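Local atomic coordinates of interferon (PDB entry 3PIV), a protein that probably acts as a secreted antiviral cytokine of zebrafish, a type I interferon expected to signal by binding a cell-surface cytokine receptor. Residues Asp50-His61 with Glu110-Phe120. Sequence-based numbering, arbitrary orientation.
Sequences DQVKFLVLTLDH and ESYEIRIKRHF
Segments 50-61 and 110-120 run nearly parallel, their helix axes crossing at -22° with a closest approach of 10.2 Å, and two knobs from 110-120 enter holes in 50-61. Tyr112 is the knob at the N-terminal end, lodged among Asp50, Lys53, Phe54 and Leu57. Its CG stands between the backbone N and the carbonyl carbon (chi1 57°), which sends the ring across to helix 48-66. There Tyr112 OH donates to Asp50 OD1 at 2.8 Å, meeting the carboxylate on its anti side, close to its plane. Lys53 CD lies 3.5 Å from Tyr112 OH. Leu57 CD1 reaches the edge of the tyrosine ring and also packs 3.6 Å from Glu113 CB. One turn on, Ile116 fills the hole formed by Phe54, Leu57, Thr58 and His61: its CG1 lies 3.7 Å from Thr58 OG1, while CG2 touches the imidazole of His61 at CE1, 3.9 Å away. Thr58 OG1 sits over the centre of the Phe54 ring and donates to Phe54 O. At the C-terminal end His61 CB stands over the face of Phe120, 3.4 Å from the ring centroid in a CH-pi contact; the two rings are 15° from parallel but slid apart, with little overlap. A nickel ion lies close to the His61 side chain, and helix 37-44 packs on Phe54, Thr58 and Tyr112. This parallel pairing of helices 48-66 and 111-129 is consistent with the five-helix type I interferon variant of the four-helix cytokine fold. Its chemistry is mainly apolar interdigitation, with the tyrosine-aspartate bond giving the hydroxyl of the buried Tyr112 a carboxylate acceptor on the partly exposed Asp50, which probably restrains its rotation.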
loop_
_atom_site.group_PDB
_atom_site.type_symbol
_atom_site.label_atom_id
_atom_site.label_comp_id
_atom_site.label_asym_id
_atom_site.label_seq_id
_atom_site.Cartn_x
_atom_site.Cartn_y
_atom_site.Cartn_z
ATOM N N ASP A 50 -10.329 12.089 -5.534
ATOM C CA ASP A 50 -9.690 10.976 -6.210
ATOM C C ASP A 50 -8.465 10.503 -5.444
ATOM O O ASP A 50 -8.169 9.306 -5.391
ATOM C CB ASP A 50 -9.313 11.373 -7.632
ATOM C CG ASP A 50 -10.519 11.576 -8.503
ATOM O OD1 ASP A 50 -11.383 10.679 -8.506
ATOM O OD2 ASP A 50 -10.614 12.623 -9.173
ATOM N N GLN A 51 -7.755 11.443 -4.839
ATOM C CA GLN A 51 -6.574 11.081 -4.064
ATOM C C GLN A 51 -6.934 10.178 -2.884
ATOM O O GLN A 51 -6.272 9.170 -2.637
ATOM C CB GLN A 51 -5.814 12.338 -3.613
ATOM C CG GLN A 51 -5.157 13.078 -4.786
ATOM C CD GLN A 51 -4.521 14.397 -4.375
ATOM O OE1 GLN A 51 -5.090 15.163 -3.591
ATOM N NE2 GLN A 51 -3.329 14.665 -4.904
ATOM N N VAL A 52 -7.974 10.558 -2.153
ATOM C CA VAL A 52 -8.428 9.806 -0.992
ATOM C C VAL A 52 -8.970 8.429 -1.376
ATOM O O VAL A 52 -8.696 7.444 -0.701
ATOM C CB VAL A 52 -9.510 10.574 -0.232
ATOM C CG1 VAL A 52 -10.072 9.720 0.916
ATOM C CG2 VAL A 52 -8.947 11.906 0.286
ATOM N N LYS A 53 -9.749 8.364 -2.453
ATOM C CA LYS A 53 -10.259 7.096 -2.943
ATOM C C LYS A 53 -9.088 6.202 -3.284
ATOM O O LYS A 53 -9.114 5.015 -3.001
ATOM C CB LYS A 53 -11.109 7.291 -4.193
ATOM C CG LYS A 53 -12.426 8.014 -3.967
ATOM C CD LYS A 53 -13.276 7.897 -5.213
ATOM C CE LYS A 53 -14.407 8.904 -5.222
ATOM N NZ LYS A 53 -15.484 8.447 -6.160
ATOM N N PHE A 54 -8.073 6.797 -3.910
ATOM C CA PHE A 54 -6.837 6.105 -4.275
ATOM C C PHE A 54 -6.048 5.629 -3.058
ATOM O O PHE A 54 -5.406 4.574 -3.096
ATOM C CB PHE A 54 -5.933 7.019 -5.113
ATOM C CG PHE A 54 -4.630 6.366 -5.514
ATOM C CD1 PHE A 54 -4.582 5.486 -6.583
ATOM C CD2 PHE A 54 -3.461 6.600 -4.791
ATOM C CE1 PHE A 54 -3.386 4.863 -6.951
ATOM C CE2 PHE A 54 -2.248 5.986 -5.155
ATOM C CZ PHE A 54 -2.212 5.120 -6.234
ATOM N N LEU A 55 -6.057 6.421 -1.989
ATOM C CA LEU A 55 -5.358 6.013 -0.781
ATOM C C LEU A 55 -6.069 4.802 -0.165
ATOM O O LEU A 55 -5.418 3.851 0.254
ATOM C CB LEU A 55 -5.257 7.153 0.215
ATOM C CG LEU A 55 -4.238 8.227 -0.154
ATOM C CD1 LEU A 55 -4.378 9.410 0.784
ATOM C CD2 LEU A 55 -2.810 7.667 -0.119
ATOM N N VAL A 56 -7.396 4.832 -0.145
ATOM C CA VAL A 56 -8.151 3.710 0.402
ATOM C C VAL A 56 -7.911 2.455 -0.413
ATOM O O VAL A 56 -7.640 1.407 0.157
ATOM C CB VAL A 56 -9.657 3.967 0.469
ATOM C CG1 VAL A 56 -10.404 2.674 0.890
ATOM C CG2 VAL A 56 -9.942 5.081 1.441
ATOM N N LEU A 57 -7.997 2.569 -1.738
ATOM C CA LEU A 57 -7.769 1.433 -2.622
ATOM C C LEU A 57 -6.404 0.810 -2.387
ATOM O O LEU A 57 -6.297 -0.399 -2.204
ATOM C CB LEU A 57 -7.896 1.843 -4.097
ATOM C CG LEU A 57 -9.310 2.093 -4.620
ATOM C CD1 LEU A 57 -9.226 2.651 -6.000
ATOM C CD2 LEU A 57 -10.164 0.801 -4.584
ATOM N N THR A 58 -5.368 1.645 -2.383
ATOM C CA THR A 58 -4.005 1.172 -2.214
ATOM C C THR A 58 -3.739 0.579 -0.818
ATOM O O THR A 58 -3.106 -0.480 -0.690
ATOM C CB THR A 58 -2.973 2.287 -2.551
ATOM O OG1 THR A 58 -3.352 2.936 -3.776
ATOM C CG2 THR A 58 -1.608 1.677 -2.727
ATOM N N LEU A 59 -4.224 1.250 0.221
ATOM C CA LEU A 59 -4.082 0.720 1.567
ATOM C C LEU A 59 -4.679 -0.680 1.626
ATOM O O LEU A 59 -4.105 -1.607 2.193
ATOM C CB LEU A 59 -4.781 1.631 2.591
ATOM C CG LEU A 59 -4.087 2.952 2.971
ATOM C CD1 LEU A 59 -5.069 3.821 3.712
ATOM C CD2 LEU A 59 -2.821 2.743 3.816
ATOM N N ASP A 60 -5.841 -0.837 1.025
ATOM C CA ASP A 60 -6.540 -2.102 1.145
ATOM C C ASP A 60 -5.798 -3.186 0.378
ATOM O O ASP A 60 -5.762 -4.333 0.817
ATOM C CB ASP A 60 -7.990 -1.986 0.683
ATOM C CG ASP A 60 -8.891 -1.285 1.704
ATOM O OD1 ASP A 60 -8.458 -0.980 2.829
ATOM O OD2 ASP A 60 -10.058 -1.028 1.359
ATOM N N HIS A 61 -5.166 -2.804 -0.732
ATOM C CA HIS A 61 -4.394 -3.742 -1.536
ATOM C C HIS A 61 -3.156 -4.200 -0.795
ATOM O O HIS A 61 -2.802 -5.372 -0.826
ATOM C CB HIS A 61 -3.988 -3.118 -2.886
ATOM C CG HIS A 61 -5.053 -3.216 -3.935
ATOM N ND1 HIS A 61 -5.500 -2.128 -4.658
ATOM C CD2 HIS A 61 -5.783 -4.273 -4.359
ATOM C CE1 HIS A 61 -6.446 -2.517 -5.494
ATOM N NE2 HIS A 61 -6.651 -3.813 -5.316
ATOM N N GLU A 110 -12.731 4.414 -12.492
ATOM C CA GLU A 110 -11.590 5.304 -12.677
ATOM C C GLU A 110 -10.376 4.493 -13.117
ATOM O O GLU A 110 -10.193 3.340 -12.706
ATOM C CB GLU A 110 -11.282 6.072 -11.387
ATOM C CG GLU A 110 -12.318 7.126 -11.014
ATOM C CD GLU A 110 -12.525 8.186 -12.106
ATOM O OE1 GLU A 110 -11.565 8.486 -12.859
ATOM O OE2 GLU A 110 -13.655 8.722 -12.204
ATOM N N SER A 111 -9.544 5.089 -13.954
ATOM C CA SER A 111 -8.381 4.381 -14.448
ATOM C C SER A 111 -7.395 4.079 -13.316
ATOM O O SER A 111 -6.652 3.101 -13.378
ATOM C CB SER A 111 -7.698 5.189 -15.548
ATOM O OG SER A 111 -7.179 6.395 -15.028
ATOM N N TYR A 112 -7.387 4.898 -12.273
ATOM C CA TYR A 112 -6.472 4.621 -11.171
ATOM C C TYR A 112 -6.828 3.338 -10.416
ATOM O O TYR A 112 -5.940 2.603 -10.001
ATOM C CB TYR A 112 -6.290 5.818 -10.231
ATOM C CG TYR A 112 -7.544 6.383 -9.593
ATOM C CD1 TYR A 112 -8.142 5.758 -8.498
ATOM C CD2 TYR A 112 -8.101 7.570 -10.057
ATOM C CE1 TYR A 112 -9.276 6.300 -7.903
ATOM C CE2 TYR A 112 -9.225 8.109 -9.481
ATOM C CZ TYR A 112 -9.813 7.476 -8.401
ATOM O OH TYR A 112 -10.940 8.028 -7.834
ATOM N N GLU A 113 -8.119 3.054 -10.265
ATOM C CA GLU A 113 -8.539 1.805 -9.622
ATOM C C GLU A 113 -8.139 0.592 -10.459
ATOM O O GLU A 113 -7.651 -0.411 -9.942
ATOM C CB GLU A 113 -10.050 1.798 -9.371
ATOM C CG GLU A 113 -10.563 0.470 -8.810
ATOM C CD GLU A 113 -12.063 0.467 -8.543
ATOM O OE1 GLU A 113 -12.657 1.556 -8.415
ATOM O OE2 GLU A 113 -12.646 -0.632 -8.447
ATOM N N ILE A 114 -8.338 0.693 -11.764
ATOM C CA ILE A 114 -7.916 -0.353 -12.682
ATOM C C ILE A 114 -6.396 -0.580 -12.662
ATOM O O ILE A 114 -5.931 -1.714 -12.536
ATOM C CB ILE A 114 -8.384 -0.028 -14.125
ATOM C CG1 ILE A 114 -9.923 0.085 -14.166
ATOM C CG2 ILE A 114 -7.855 -1.073 -15.087
ATOM C CD1 ILE A 114 -10.515 0.509 -15.492
ATOM N N ARG A 115 -5.621 0.496 -12.780
ATOM C CA ARG A 115 -4.168 0.389 -12.832
ATOM C C ARG A 115 -3.579 -0.111 -11.517
ATOM O O ARG A 115 -2.734 -0.999 -11.527
ATOM C CB ARG A 115 -3.540 1.730 -13.235
ATOM C CG ARG A 115 -4.080 2.280 -14.565
ATOM C CD ARG A 115 -3.593 3.709 -14.858
ATOM N NE ARG A 115 -2.137 3.788 -14.984
ATOM C CZ ARG A 115 -1.466 4.885 -15.330
ATOM N NH1 ARG A 115 -2.115 5.998 -15.593
ATOM N NH2 ARG A 115 -0.149 4.862 -15.418
ATOM N N ILE A 116 -4.023 0.447 -10.389
ATOM C CA ILE A 116 -3.497 0.000 -9.097
ATOM C C ILE A 116 -3.822 -1.477 -8.840
ATOM O O ILE A 116 -2.981 -2.231 -8.344
ATOM C CB ILE A 116 -3.943 0.903 -7.906
ATOM C CG1 ILE A 116 -3.055 0.650 -6.683
ATOM C CG2 ILE A 116 -5.435 0.691 -7.546
ATOM C CD1 ILE A 116 -1.590 0.948 -6.889
ATOM N N LYS A 117 -5.030 -1.918 -9.147
ATOM C CA LYS A 117 -5.369 -3.323 -9.041
ATOM C C LYS A 117 -4.443 -4.141 -9.913
ATOM O O LYS A 117 -3.878 -5.087 -9.497
ATOM C CB LYS A 117 -6.778 -3.566 -9.468
ATOM C CG LYS A 117 -7.201 -4.952 -9.260
ATOM C CD LYS A 117 -8.576 -5.231 -9.705
ATOM C CE LYS A 117 -9.288 -6.170 -8.763
ATOM N NZ LYS A 117 -10.504 -6.809 -9.337
ATOM N N ARG A 118 -4.294 -3.704 -11.143
ATOM C CA ARG A 118 -3.406 -4.367 -12.084
ATOM C C ARG A 118 -1.986 -4.530 -11.510
ATOM O O ARG A 118 -1.353 -5.586 -11.640
ATOM C CB ARG A 118 -3.389 -3.556 -13.377
ATOM C CG ARG A 118 -2.665 -4.175 -14.542
ATOM C CD ARG A 118 -2.775 -3.244 -15.764
ATOM N NE ARG A 118 -4.092 -3.312 -16.399
ATOM C CZ ARG A 118 -4.744 -2.267 -16.899
ATOM N NH1 ARG A 118 -4.222 -1.046 -16.835
ATOM N NH2 ARG A 118 -5.926 -2.443 -17.468
ATOM N N HIS A 119 -1.477 -3.483 -10.871
ATOM C CA HIS A 119 -0.159 -3.579 -10.263
ATOM C C HIS A 119 -0.113 -4.613 -9.127
ATOM O O HIS A 119 0.800 -5.432 -9.048
ATOM C CB HIS A 119 0.307 -2.206 -9.778
ATOM C CG HIS A 119 1.426 -2.264 -8.789
ATOM N ND1 HIS A 119 2.685 -2.719 -9.116
ATOM C CD2 HIS A 119 1.476 -1.925 -7.479
ATOM C CE1 HIS A 119 3.468 -2.646 -8.053
ATOM N NE2 HIS A 119 2.756 -2.179 -7.044
ATOM N N PHE A 120 -1.102 -4.597 -8.245
ATOM C CA PHE A 120 -1.072 -5.536 -7.133
ATOM C C PHE A 120 -1.281 -6.971 -7.583
ATOM O O PHE A 120 -0.744 -7.894 -6.984
ATOM C CB PHE A 120 -2.038 -5.117 -6.021
ATOM C CG PHE A 120 -1.456 -4.085 -5.119
ATOM C CD1 PHE A 120 -0.745 -4.462 -3.984
ATOM C CD2 PHE A 120 -1.542 -2.741 -5.443
ATOM C CE1 PHE A 120 -0.165 -3.507 -3.160
ATOM C CE2 PHE A 120 -0.961 -1.773 -4.630
ATOM C CZ PHE A 120 -0.271 -2.156 -3.481
#